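Long-range contacts in lysozyme (Meretrix lusoria, PDB 4PJ2), which hydrolyses the beta-1,4 linkages of bacterial peptidoglycan and of chitin-type oligosaccharides, lysing Gram-positive bacteria: residues 90-94 with 105-109; 18-24 with 36-40; 13-17 with 112-118. All blocks are in the same frame, centred on the assembly; numbering follows the deposited sequence. Where two conformers were deposited one is given.

Contact 1 of 3, residues 90-94 with 105-109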
ATOM      1  N   ALA D  90     -15.100   2.594  -6.217  1.00 19.25           N
ATOM      2  CA  ALA D  90     -14.627   3.706  -5.391  1.00 19.98           C
ATOM      3  C   ALA D  90     -13.749   3.213  -4.242  1.00 19.04           C
ATOM      4  O   ALA D  90     -12.709   3.813  -3.938  1.00 20.12           O
ATOM      5  CB  ALA D  90     -15.828   4.528  -4.861  1.00 20.58           C
ATOM      6  N   ARG D  91     -14.199   2.167  -3.564  1.00 19.03           N
ATOM      7  CA  ARG D  91     -13.448   1.637  -2.428  1.00 18.20           C
ATOM      8  C   ARG D  91     -12.110   0.984  -2.850  1.00 17.32           C
ATOM      9  O   ARG D  91     -11.135   1.081  -2.127  1.00 18.07           O
ATOM     10  CB  ARG D  91     -14.309   0.695  -1.577  1.00 19.10           C
ATOM     11  CG  ARG D  91     -15.472   1.429  -0.883  1.00 20.27           C
ATOM     12  CD  ARG D  91     -16.353   0.513  -0.049  1.00 21.86           C
ATOM     13  NE  ARG D  91     -15.651  -0.086   1.080  1.00 22.05           N
ATOM     14  CZ  ARG D  91     -16.113  -1.097   1.808  1.00 24.01           C
ATOM     15  NH1 ARG D  91     -17.294  -1.647   1.528  1.00 25.22           N
ATOM     16  NH2 ARG D  91     -15.378  -1.577   2.801  1.00 24.00           N
ATOM     17  N   GLU D  92     -12.066   0.367  -4.032  1.00 16.96           N
ATOM     18  CA  GLU D  92     -10.796  -0.101  -4.600  1.00 16.59           C
ATOM     19  C   GLU D  92      -9.885   1.067  -4.915  1.00 16.71           C
ATOM     20  O   GLU D  92      -8.701   1.040  -4.669  1.00 17.10           O
ATOM     21  CB  GLU D  92     -11.041  -0.882  -5.898  1.00 16.77           C
ATOM     22  CG  GLU D  92     -11.807  -2.182  -5.726  1.00 16.97           C
ATOM     23  CD  GLU D  92     -10.994  -3.233  -5.058  1.00 16.69           C
ATOM     24  OE1 GLU D  92     -10.322  -3.993  -5.800  1.00 16.95           O
ATOM     25  OE2 GLU D  92     -11.052  -3.338  -3.828  1.00 16.91           O
ATOM     26  N   HIS D  93     -10.474   2.119  -5.464  1.00 16.91           N
ATOM     27  CA  HIS D  93      -9.666   3.253  -5.820  1.00 17.74           C
ATOM     28  C   HIS D  93      -9.000   3.888  -4.600  1.00 16.97           C
ATOM     29  O   HIS D  93      -7.835   4.236  -4.649  1.00 17.79           O
ATOM     30  CB  HIS D  93     -10.495   4.297  -6.533  1.00 18.21           C
ATOM     31  CG  HIS D  93      -9.642   5.352  -7.116  1.00 19.39           C
ATOM     32  ND1 HIS D  93      -8.814   5.113  -8.187  1.00 19.18           N
ATOM     33  CD2 HIS D  93      -9.406   6.632  -6.735  1.00 19.62           C
ATOM     34  CE1 HIS D  93      -8.125   6.203  -8.462  1.00 21.23           C
ATOM     35  NE2 HIS D  93      -8.467   7.139  -7.594  1.00 20.14           N
ATOM     36  N   ASN D  94      -9.755   3.976  -3.512  1.00 16.99           N
ATOM     37  CA  ASN D  94      -9.265   4.586  -2.281  1.00 16.98           C
ATOM     38  C   ASN D  94      -8.365   3.651  -1.480  1.00 17.38           C
ATOM     39  O   ASN D  94      -7.439   4.105  -0.825  1.00 17.83           O
ATOM     40  CB  ASN D  94     -10.471   5.004  -1.431  1.00 17.97           C
ATOM     41  CG  ASN D  94     -10.071   5.733  -0.161  1.00 18.93           C
ATOM     42  OD1 ASN D  94     -10.454   5.338   0.933  1.00 19.49           O
ATOM     43  ND2 ASN D  94      -9.285   6.777  -0.308  1.00 19.91           N
ATOM     44  N   THR D 105     -12.016   2.230   3.995  1.00 21.07           N
ATOM     45  CA  THR D 105     -12.582   2.914   2.842  1.00 21.22           C
ATOM     46  C   THR D 105     -14.100   3.177   2.970  1.00 22.28           C
ATOM     47  O   THR D 105     -14.699   3.701   2.053  1.00 23.00           O
ATOM     48  CB  THR D 105     -12.362   2.081   1.554  1.00 20.46           C
ATOM     49  OG1 THR D 105     -13.048   0.833   1.697  1.00 21.08           O
ATOM     50  CG2 THR D 105     -10.869   1.853   1.300  1.00 19.89           C
ATOM     51  N   ILE D 106     -14.708   2.742   4.075  1.00 22.82           N
ATOM     52  CA  ILE D 106     -16.159   2.910   4.271  1.00 24.53           C
ATOM     53  C   ILE D 106     -16.549   4.377   4.349  1.00 24.21           C
ATOM     54  O   ILE D 106     -17.521   4.778   3.730  1.00 24.10           O
ATOM     55  CB  ILE D 106     -16.666   2.168   5.531  1.00 26.33           C
ATOM     56  CG1 ILE D 106     -16.606   0.657   5.302  1.00 27.85           C
ATOM     57  CG2 ILE D 106     -18.111   2.598   5.897  1.00 27.35           C
ATOM     58  CD1 ILE D 106     -16.894  -0.158   6.541  1.00 29.39           C
ATOM     59  N   GLY D 107     -15.796   5.171   5.112  1.00 23.64           N
ATOM     60  CA  GLY D 107     -16.073   6.595   5.214  1.00 24.28           C
ATOM     61  C   GLY D 107     -15.945   7.269   3.865  1.00 23.81           C
ATOM     62  O   GLY D 107     -16.781   8.097   3.497  1.00 24.60           O
ATOM     63  N   TYR D 108     -14.925   6.870   3.103  1.00 24.01           N
ATOM     64  CA  TYR D 108     -14.706   7.422   1.761  1.00 22.43           C
ATOM     65  C   TYR D 108     -15.962   7.242   0.900  1.00 22.79           C
ATOM     66  O   TYR D 108     -16.418   8.185   0.255  1.00 22.76           O
ATOM     67  CB  TYR D 108     -13.518   6.711   1.093  1.00 22.36           C
ATOM     68  CG  TYR D 108     -13.200   7.154  -0.316  1.00 20.88           C
ATOM     69  CD1 TYR D 108     -13.802   6.532  -1.413  1.00 21.70           C
ATOM     70  CD2 TYR D 108     -12.249   8.119  -0.565  1.00 21.01           C
ATOM     71  CE1 TYR D 108     -13.497   6.906  -2.698  1.00 21.08           C
ATOM     72  CE2 TYR D 108     -11.929   8.498  -1.849  1.00 20.30           C
ATOM     73  CZ  TYR D 108     -12.562   7.872  -2.924  1.00 21.23           C
ATOM     74  OH  TYR D 108     -12.242   8.202  -4.217  1.00 21.32           O
ATOM     75  N   TRP D 109     -16.510   6.024   0.884  1.00 22.34           N
ATOM     76  CA  TRP D 109     -17.715   5.728   0.110  1.00 22.40           C
ATOM     77  C   TRP D 109     -18.939   6.487   0.649  1.00 23.01           C
ATOM     78  O   TRP D 109     -19.730   7.013  -0.128  1.00 22.75           O
ATOM     79  CB  TRP D 109     -17.978   4.221   0.112  1.00 22.71           C
ATOM     80  CG  TRP D 109     -19.305   3.836  -0.471  1.00 23.99           C
ATOM     81  CD1 TRP D 109     -20.286   3.129   0.150  1.00 24.80           C
ATOM     82  CD2 TRP D 109     -19.788   4.117  -1.796  1.00 24.53           C
ATOM     83  NE1 TRP D 109     -21.353   2.950  -0.699  1.00 25.47           N
ATOM     84  CE2 TRP D 109     -21.076   3.552  -1.898  1.00 24.76           C
ATOM     85  CE3 TRP D 109     -19.257   4.792  -2.904  1.00 23.71           C
ATOM     86  CZ2 TRP D 109     -21.842   3.636  -3.064  1.00 24.73           C
ATOM     87  CZ3 TRP D 109     -20.021   4.877  -4.054  1.00 24.54           C
ATOM     88  CH2 TRP D 109     -21.300   4.311  -4.123  1.00 24.40           C
TER
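Arg91 and Thr105 bring the backbones of helix 86-95 and of the turn just before helix 106-112 closest, with CA atoms 5.5 Å apart. Arg91, bent at chi3 (64°), turns NE onto Thr105 OG1 in a 2.8 Å hydrogen bond that is nearly straight (174°) and lies in the guanidinium plane. Ile106 CG1 covers one face of that guanidinium, 3.6 Å from NH2, while NH2 itself bonds Lys102 O; through NE and NH2 the arginine ties its helix to the loop leading into the next one. Thr105 OG1 also lies within hydrogen-bonding distance of two carbonyls, Gly99 O and Lys102 O, which must share its one proton.

The pair belongs to the substrate-binding region of this glycosyl hydrolase family 22 lysozyme: His93 binds substrate, and Asn94 probably does too.

The Asn94 amide lies almost flat on the Tyr108 ring, the planes 10° apart, with CG 3.3 Å from Tyr108 CD2. Asn94 CB sits over the ring centre, 3.5 Å from the centroid, in a CH-pi contact. The polar ends of Asn94 are taken by another chain, OD1 by Tyr89 and ND2 by Ser86 of the putative exported protein. Tyr108 OH bonds Glu18, the predicted proton donor. Ala90 adds the apolar part: its CB reaches Trp109 CE3 at 4.0 Å and lies in plane at the edge of the Tyr108 ring.

Contact 2 of 3, residues 18-24 with 36-40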
ATOM      1  N   GLU D  18     -11.812  13.011  -5.366  1.00 23.10           N
ATOM      2  CA  GLU D  18     -10.354  13.007  -5.244  1.00 23.10           C
ATOM      3  C   GLU D  18      -9.764  14.402  -5.391  1.00 23.79           C
ATOM      4  O   GLU D  18      -8.808  14.746  -4.695  1.00 24.02           O
ATOM      5  CB  GLU D  18      -9.722  12.090  -6.305  1.00 23.14           C
ATOM      6  CG  GLU D  18      -9.942  10.603  -6.070  1.00 22.68           C
ATOM      7  CD  GLU D  18      -9.326  10.112  -4.777  1.00 22.83           C
ATOM      8  OE1 GLU D  18      -8.400  10.767  -4.250  1.00 24.19           O
ATOM      9  OE2 GLU D  18      -9.768   9.035  -4.309  1.00 22.61           O
ATOM     10  N   SER D  19     -10.305  15.174  -6.326  1.00 25.29           N
ATOM     11  CA  SER D  19      -9.681  16.439  -6.705  1.00 25.76           C
ATOM     12  C   SER D  19     -10.661  17.577  -6.972  1.00 26.37           C
ATOM     13  O   SER D  19     -10.239  18.652  -7.363  1.00 26.21           O
ATOM     14  CB  SER D  19      -8.866  16.211  -7.984  1.00 25.99           C
ATOM     15  OG  SER D  19      -9.731  15.849  -9.048  1.00 26.78           O
ATOM     16  N   GLY D  20     -11.950  17.357  -6.747  1.00 26.91           N
ATOM     17  CA  GLY D  20     -12.953  18.288  -7.245  1.00 27.98           C
ATOM     18  C   GLY D  20     -12.973  18.214  -8.763  1.00 29.08           C
ATOM     19  O   GLY D  20     -13.433  19.132  -9.445  1.00 30.67           O
ATOM     20  N   CYS D  21     -12.502  17.076  -9.268  1.00 29.51           N
ATOM     21  CA  CYS D  21     -12.267  16.819 -10.697  1.00 30.77           C
ATOM     22  C   CYS D  21     -11.499  17.915 -11.424  1.00 32.34           C
ATOM     23  O   CYS D  21     -11.995  18.526 -12.380  1.00 32.61           O
ATOM     24  CB  CYS D  21     -13.564  16.458 -11.438  1.00 31.56           C
ATOM     25  SG  CYS D  21     -13.292  15.237 -12.779  1.00 32.26           S
ATOM     26  N   ARG D  22     -10.268  18.132 -10.978  1.00 32.96           N
ATOM     27  CA  ARG D  22      -9.358  19.086 -11.611  1.00 34.26           C
ATOM     28  C   ARG D  22      -7.972  18.459 -11.722  1.00 35.40           C
ATOM     29  O   ARG D  22      -7.622  17.575 -10.929  1.00 34.72           O
ATOM     30  CB  ARG D  22      -9.264  20.385 -10.794  1.00 34.66           C
ATOM     31  CG  ARG D  22     -10.542  21.198 -10.747  1.00 35.64           C
ATOM     32  CD  ARG D  22     -10.355  22.485  -9.943  1.00 36.92           C
ATOM     33  NE  ARG D  22      -9.344  23.376 -10.518  1.00 38.56           N
ATOM     34  CZ  ARG D  22      -9.593  24.351 -11.388  1.00 39.77           C
ATOM     35  NH1 ARG D  22     -10.829  24.583 -11.810  1.00 40.53           N
ATOM     36  NH2 ARG D  22      -8.598  25.104 -11.839  1.00 39.47           N
ATOM     37  N   ASN D  23      -7.183  18.898 -12.700  1.00 36.86           N
ATOM     38  CA  ASN D  23      -5.787  18.466 -12.776  1.00 38.34           C
ATOM     39  C   ASN D  23      -4.949  19.216 -11.754  1.00 37.58           C
ATOM     40  O   ASN D  23      -4.402  20.284 -12.039  1.00 37.88           O
ATOM     41  CB  ASN D  23      -5.187  18.691 -14.155  1.00 39.98           C
ATOM     42  CG  ASN D  23      -3.731  18.264 -14.224  1.00 41.56           C
ATOM     43  OD1 ASN D  23      -3.242  17.538 -13.356  1.00 42.92           O
ATOM     44  ND2 ASN D  23      -3.034  18.704 -15.260  1.00 42.51           N
ATOM     45  N   VAL D  24      -4.839  18.644 -10.566  1.00 36.74           N
ATOM     46  CA  VAL D  24      -4.236  19.340  -9.438  1.00 36.65           C
ATOM     47  C   VAL D  24      -2.720  19.169  -9.333  1.00 37.51           C
ATOM     48  O   VAL D  24      -2.098  19.724  -8.427  1.00 38.55           O
ATOM     49  CB  VAL D  24      -4.871  18.877  -8.118  1.00 36.43           C
ATOM     50  CG1 VAL D  24      -6.330  19.318  -8.037  1.00 36.94           C
ATOM     51  CG2 VAL D  24      -4.757  17.356  -7.964  1.00 36.03           C
ATOM     52  N   GLY D  36      -2.824  14.264  -9.905  1.00 27.69           N
ATOM     53  CA  GLY D  36      -3.845  14.466 -10.918  1.00 26.78           C
ATOM     54  C   GLY D  36      -5.286  14.280 -10.515  1.00 26.79           C
ATOM     55  O   GLY D  36      -5.626  14.201  -9.330  1.00 26.16           O
ATOM     56  N   TYR D  37      -6.125  14.205 -11.546  1.00 26.78           N
ATOM     57  CA  TYR D  37      -7.578  14.111 -11.413  1.00 27.05           C
ATOM     58  C   TYR D  37      -8.043  13.043 -10.438  1.00 25.47           C
ATOM     59  O   TYR D  37      -9.006  13.248  -9.698  1.00 25.88           O
ATOM     60  CB  TYR D  37      -8.202  13.778 -12.772  1.00 28.16           C
ATOM     61  CG  TYR D  37      -8.120  14.883 -13.805  1.00 29.59           C
ATOM     62  CD1 TYR D  37      -7.049  14.960 -14.688  1.00 29.70           C
ATOM     63  CD2 TYR D  37      -9.131  15.827 -13.917  1.00 30.51           C
ATOM     64  CE1 TYR D  37      -6.982  15.967 -15.643  1.00 30.83           C
ATOM     65  CE2 TYR D  37      -9.069  16.827 -14.866  1.00 31.21           C
ATOM     66  CZ  TYR D  37      -7.994  16.888 -15.723  1.00 31.46           C
ATOM     67  OH  TYR D  37      -7.935  17.880 -16.670  1.00 33.71           O
ATOM     68  N   PHE D  38      -7.391  11.874 -10.475  1.00 25.19           N
ATOM     69  CA  PHE D  38      -7.811  10.717  -9.681  1.00 23.85           C
ATOM     70  C   PHE D  38      -6.841  10.417  -8.542  1.00 23.40           C
ATOM     71  O   PHE D  38      -7.003   9.423  -7.841  1.00 23.10           O
ATOM     72  CB  PHE D  38      -8.000   9.481 -10.579  1.00 23.38           C
ATOM     73  CG  PHE D  38      -9.194   9.584 -11.480  1.00 23.44           C
ATOM     74  CD1 PHE D  38      -9.088  10.160 -12.737  1.00 24.65           C
ATOM     75  CD2 PHE D  38     -10.439   9.158 -11.043  1.00 23.72           C
ATOM     76  CE1 PHE D  38     -10.204  10.260 -13.563  1.00 25.41           C
ATOM     77  CE2 PHE D  38     -11.552   9.262 -11.856  1.00 24.28           C
ATOM     78  CZ  PHE D  38     -11.437   9.823 -13.112  1.00 24.87           C
ATOM     79  N   GLN D  39      -5.838  11.275  -8.346  1.00 23.05           N
ATOM     80  CA  GLN D  39      -4.858  11.108  -7.263  1.00 23.09           C
ATOM     81  C   GLN D  39      -4.235   9.699  -7.300  1.00 23.07           C
ATOM     82  O   GLN D  39      -4.300   8.930  -6.337  1.00 23.25           O
ATOM     83  CB  GLN D  39      -5.514  11.404  -5.920  1.00 23.46           C
ATOM     84  CG  GLN D  39      -5.823  12.886  -5.739  1.00 24.67           C
ATOM     85  CD  GLN D  39      -4.557  13.704  -5.607  1.00 24.77           C
ATOM     86  OE1 GLN D  39      -3.912  13.694  -4.558  1.00 24.55           O
ATOM     87  NE2 GLN D  39      -4.171  14.381  -6.678  1.00 25.68           N
ATOM     88  N   ILE D  40      -3.606   9.419  -8.431  1.00 22.54           N
ATOM     89  CA  ILE D  40      -2.979   8.129  -8.716  1.00 22.39           C
ATOM     90  C   ILE D  40      -1.518   8.169  -8.297  1.00 21.78           C
ATOM     91  O   ILE D  40      -0.805   9.134  -8.599  1.00 23.46           O
ATOM     92  CB  ILE D  40      -3.084   7.830 -10.236  1.00 23.74           C
ATOM     93  CG1 ILE D  40      -4.526   7.467 -10.585  1.00 24.37           C
ATOM     94  CG2 ILE D  40      -2.134   6.706 -10.659  1.00 24.83           C
ATOM     95  CD1 ILE D  40      -4.805   7.429 -12.078  1.00 25.87           C
TER
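With chi1 at 64°, Ser19 holds OG between its backbone N and carbonyl carbon, where it meets Tyr37 O; Tyr37 CG, anti to its own carbonyl carbon (chi1 -69°), carries the ring over the chain at Arg22 and Asn23. Ser19 OG gives its proton to Tyr37 O at 2.8 Å, tilted out of the carbonyl plane, and accepts from Arg22 N in an ST motif; Cys15 O of the helix is also within hydrogen-bonding distance of OG. Asn23 N lies over one face of the Tyr37 ring, 3.5 Å from CE2, and Asn23 CB comes 3.6 Å from CE1.

Residues 36-39 form a type I turn with a G1 beta bulge, Gln39 and Ile40 both facing Cys35. Gly36 O accepts from both Gln39 N and Gln39 NE2; the side-chain bond (3.0 Å) lies in the carbonyl plane. This holds the amide where NE2 meets Val24 CG2 at 3.3 Å. Glu18, the predicted proton donor, lays its OE1 3.4 Å from Gln39 CB, while OE2 bonds Tyr108 OH and Ser86 OG of the putative exported protein.

The contact thus joins the C-terminal end of helix 8-19, where the Cys15-Cys21 disulfide links the turn back to the helix, to the link between strands 32-35 and 40-41; Phe38 packs on both helix 8-19 (Ile14, Cys15) and helix 62-76 (Ala65, Val69).

Contact 3 of 3, residues 13-17 with 112-118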
ATOM      1  N   CYS D  13     -17.941  10.852 -10.051  1.00 22.79           N
ATOM      2  CA  CYS D  13     -18.017  10.985  -8.607  1.00 23.64           C
ATOM      3  C   CYS D  13     -16.669  10.738  -7.947  1.00 22.19           C
ATOM      4  O   CYS D  13     -16.291  11.466  -7.020  1.00 22.84           O
ATOM      5  CB  CYS D  13     -19.100  10.062  -8.040  1.00 23.80           C
ATOM      6  SG  CYS D  13     -20.783  10.573  -8.499  1.00 25.58           S
ATOM      7  N   ILE D  14     -15.925   9.731  -8.409  1.00 22.02           N
ATOM      8  CA  ILE D  14     -14.598   9.497  -7.863  1.00 21.60           C
ATOM      9  C   ILE D  14     -13.690  10.683  -8.164  1.00 22.33           C
ATOM     10  O   ILE D  14     -12.925  11.119  -7.309  1.00 22.43           O
ATOM     11  CB  ILE D  14     -13.970   8.198  -8.417  1.00 21.80           C
ATOM     12  CG1 ILE D  14     -14.808   6.996  -7.965  1.00 21.79           C
ATOM     13  CG2 ILE D  14     -12.509   8.078  -7.956  1.00 21.76           C
ATOM     14  CD1 ILE D  14     -14.437   5.656  -8.626  1.00 21.26           C
ATOM     15  N   CYS D  15     -13.772  11.200  -9.382  1.00 22.95           N
ATOM     16  CA  CYS D  15     -12.984  12.360  -9.767  1.00 24.07           C
ATOM     17  C   CYS D  15     -13.302  13.543  -8.843  1.00 24.30           C
ATOM     18  O   CYS D  15     -12.402  14.160  -8.290  1.00 24.23           O
ATOM     19  CB  CYS D  15     -13.270  12.680 -11.237  1.00 26.23           C
ATOM     20  SG  CYS D  15     -12.073  13.752 -12.049  1.00 28.48           S
ATOM     21  N   LYS D  16     -14.582  13.817  -8.630  1.00 24.41           N
ATOM     22  CA  LYS D  16     -14.969  14.913  -7.737  1.00 24.28           C
ATOM     23  C   LYS D  16     -14.469  14.687  -6.315  1.00 23.58           C
ATOM     24  O   LYS D  16     -13.973  15.602  -5.659  1.00 24.21           O
ATOM     25  CB  LYS D  16     -16.486  15.085  -7.749  1.00 25.17           C
ATOM     26  CG  LYS D  16     -17.008  15.678  -9.050  1.00 26.09           C
ATOM     27  CD  LYS D  16     -18.521  15.796  -9.083  1.00 28.50           C
ATOM     28  CE  LYS D  16     -18.996  16.345 -10.431  1.00 30.46           C
ATOM     29  NZ  LYS D  16     -20.464  16.620 -10.488  1.00 31.74           N
ATOM     30  N   MET D  17     -14.563  13.449  -5.851  1.00 24.46           N
ATOM     31  CA  MET D  17     -14.095  13.097  -4.516  1.00 24.94           C
ATOM     32  C   MET D  17     -12.606  13.365  -4.352  1.00 23.55           C
ATOM     33  O   MET D  17     -12.182  13.891  -3.326  1.00 24.17           O
ATOM     34  CB  MET D  17     -14.363  11.604  -4.272  1.00 25.26           C
ATOM     35  CG  MET D  17     -14.032  11.099  -2.871  1.00 25.52           C
ATOM     36  SD  MET D  17     -14.978  12.030  -1.614  1.00 25.65           S
ATOM     37  CE  MET D  17     -14.523  11.041  -0.175  1.00 25.91           C
ATOM     38  N   LEU D 112     -18.349  10.110  -0.417  1.00 22.26           N
ATOM     39  CA  LEU D 112     -18.412  10.337  -1.854  1.00 22.12           C
ATOM     40  C   LEU D 112     -19.868  10.506  -2.307  1.00 22.05           C
ATOM     41  O   LEU D 112     -20.170  11.322  -3.170  1.00 22.60           O
ATOM     42  CB  LEU D 112     -17.729   9.186  -2.607  1.00 22.25           C
ATOM     43  CG  LEU D 112     -17.913   9.109  -4.131  1.00 21.83           C
ATOM     44  CD1 LEU D 112     -16.735   8.341  -4.738  1.00 21.92           C
ATOM     45  CD2 LEU D 112     -19.204   8.406  -4.556  0.97 22.19           C
ATOM     46  N   GLN D 113     -20.768   9.749  -1.683  1.00 22.50           N
ATOM     47  CA  GLN D 113     -22.198   9.804  -2.010  1.00 23.32           C
ATOM     48  C   GLN D 113     -22.920  11.053  -1.533  1.00 24.33           C
ATOM     49  O   GLN D 113     -24.088  11.260  -1.921  1.00 25.95           O
ATOM     50  CB  GLN D 113     -22.935   8.620  -1.404  1.00 24.24           C
ATOM     51  CG  GLN D 113     -22.546   7.295  -1.973  1.00 25.17           C
ATOM     52  CD  GLN D 113     -23.230   6.179  -1.238  1.00 27.51           C
ATOM     53  OE1 GLN D 113     -24.333   5.774  -1.598  1.00 29.04           O
ATOM     54  NE2 GLN D 113     -22.608   5.703  -0.169  1.00 28.50           N
ATOM     55  N   LYS D 114     -22.236  11.901  -0.760  1.00 24.51           N
ATOM     56  CA  LYS D 114     -22.763  13.202  -0.371  1.00 24.83           C
ATOM     57  C   LYS D 114     -22.484  14.266  -1.440  1.00 24.94           C
ATOM     58  O   LYS D 114     -23.087  15.345  -1.409  1.00 26.11           O
ATOM     59  CB  LYS D 114     -22.144  13.631   0.959  1.00 25.09           C
ATOM     60  CG  LYS D 114     -22.274  12.600   2.062  1.00 26.34           C
ATOM     61  CD  LYS D 114     -21.763  13.181   3.341  1.00 27.46           C
ATOM     62  CE  LYS D 114     -21.155  12.175   4.266  1.00 30.34           C
ATOM     63  NZ  LYS D 114     -21.156  12.702   5.659  1.00 29.17           N
ATOM     64  N   ILE D 115     -21.587  13.989  -2.379  1.00 24.88           N
ATOM     65  CA  ILE D 115     -21.316  14.941  -3.451  1.00 23.87           C
ATOM     66  C   ILE D 115     -22.557  15.088  -4.346  1.00 25.38           C
ATOM     67  O   ILE D 115     -23.189  14.092  -4.712  1.00 26.74           O
ATOM     68  CB  ILE D 115     -20.131  14.463  -4.300  1.00 24.14           C
ATOM     69  CG1 ILE D 115     -18.883  14.355  -3.415  1.00 23.63           C
ATOM     70  CG2 ILE D 115     -19.918  15.401  -5.499  1.00 24.26           C
ATOM     71  CD1 ILE D 115     -17.645  13.797  -4.122  1.00 24.35           C
ATOM     72  N   SER D 116     -22.925  16.316  -4.685  1.00 28.27           N
ATOM     73  CA  SER D 116     -24.112  16.541  -5.499  1.00 31.17           C
ATOM     74  C   SER D 116     -24.169  15.660  -6.758  1.00 32.07           C
ATOM     75  O   SER D 116     -23.276  15.703  -7.611  1.00 33.62           O
ATOM     76  CB  SER D 116     -24.200  18.017  -5.869  1.00 33.90           C
ATOM     77  OG  SER D 116     -24.032  18.809  -4.707  1.00 37.01           O
ATOM     78  N   GLY D 117     -25.217  14.843  -6.843  1.00 32.02           N
ATOM     79  CA  GLY D 117     -25.460  13.999  -7.999  1.00 31.26           C
ATOM     80  C   GLY D 117     -24.870  12.607  -7.866  1.00 30.85           C
ATOM     81  O   GLY D 117     -24.964  11.811  -8.808  1.00 32.61           O
ATOM     82  N   CYS D 118     -24.282  12.299  -6.705  1.00 29.14           N
ATOM     83  CA  CYS D 118     -23.591  11.028  -6.495  1.00 27.79           C
ATOM     84  C   CYS D 118     -24.277  10.104  -5.494  1.00 29.95           C
ATOM     85  O   CYS D 118     -23.754   9.032  -5.212  1.00 30.43           O
ATOM     86  CB  CYS D 118     -22.149  11.269  -6.019  1.00 27.00           C
ATOM     87  SG  CYS D 118     -21.159  12.080  -7.186  1.00 24.80           S
TER
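The covalent link is the disulfide between Cys13 and Cys118, with SG atoms 2.0 Å apart and a chi3 of -101°. In each cysteine SG stands anti to the carbonyl carbon, beside the backbone N, and the CA atoms come within 6.0 Å.

Apolar contacts continue along helix 8-19. Leu112 splits its two methyls: CD2 meets Cys13 CB at 3.9 Å, and CD1 reaches Ile14 CG1 at 4.0 Å as well as the CB of Met17. Met17, bent at chi2 (58°), folds its thioether back so that SD lies 3.8 Å from Leu112 CA. Ile115 also uses separate branches, with CD1 directed at the helix backbone, 3.6 Å from Met17 N, and CG2 lying 3.9 Å from Lys16 CD on the aliphatic part of that extended lysine.

In this lysozyme fold the contact fastens the end of helix 106-112 and the loop after it to the N-terminal helix that carries the predicted proton donor Glu18. Ile14 and Leu112 both also touch Ala90 of helix 86-95.

No hydrogen bond crosses between the segments. The backbone bonds are local instead: Ile115 N to Leu112 O closes a type I turn, and Cys118 N to Ile115 O closes a type II turn. Gly117, with a phi of 93°, lets the second turn bring Cys118 back to the helix.

In the fold
Contact 1 is the buried member, contact 3 is partly buried and contact 2 lies at the surface. Contacts 2 and 3 share helix 8-19; contacts 1 and 3 both draw on helix 106-112. Contact 1 combines an arginine-threonine hydrogen bond with an amide-on-ring stack, contact 2 relies on backbone carbonyls held by side chains, and contact 3 is covalent and apolar. Contacts 1 and 2 meet at the predicted active site, where they share the glutamate and where His93 NE2 hydrogen-bonds Phe38 O. Ile14 of contact 3 packs against His93, Tyr108 and Phe38. Along the chain, contacts 1 and 2 follow one another inside the loop closed by contact 3.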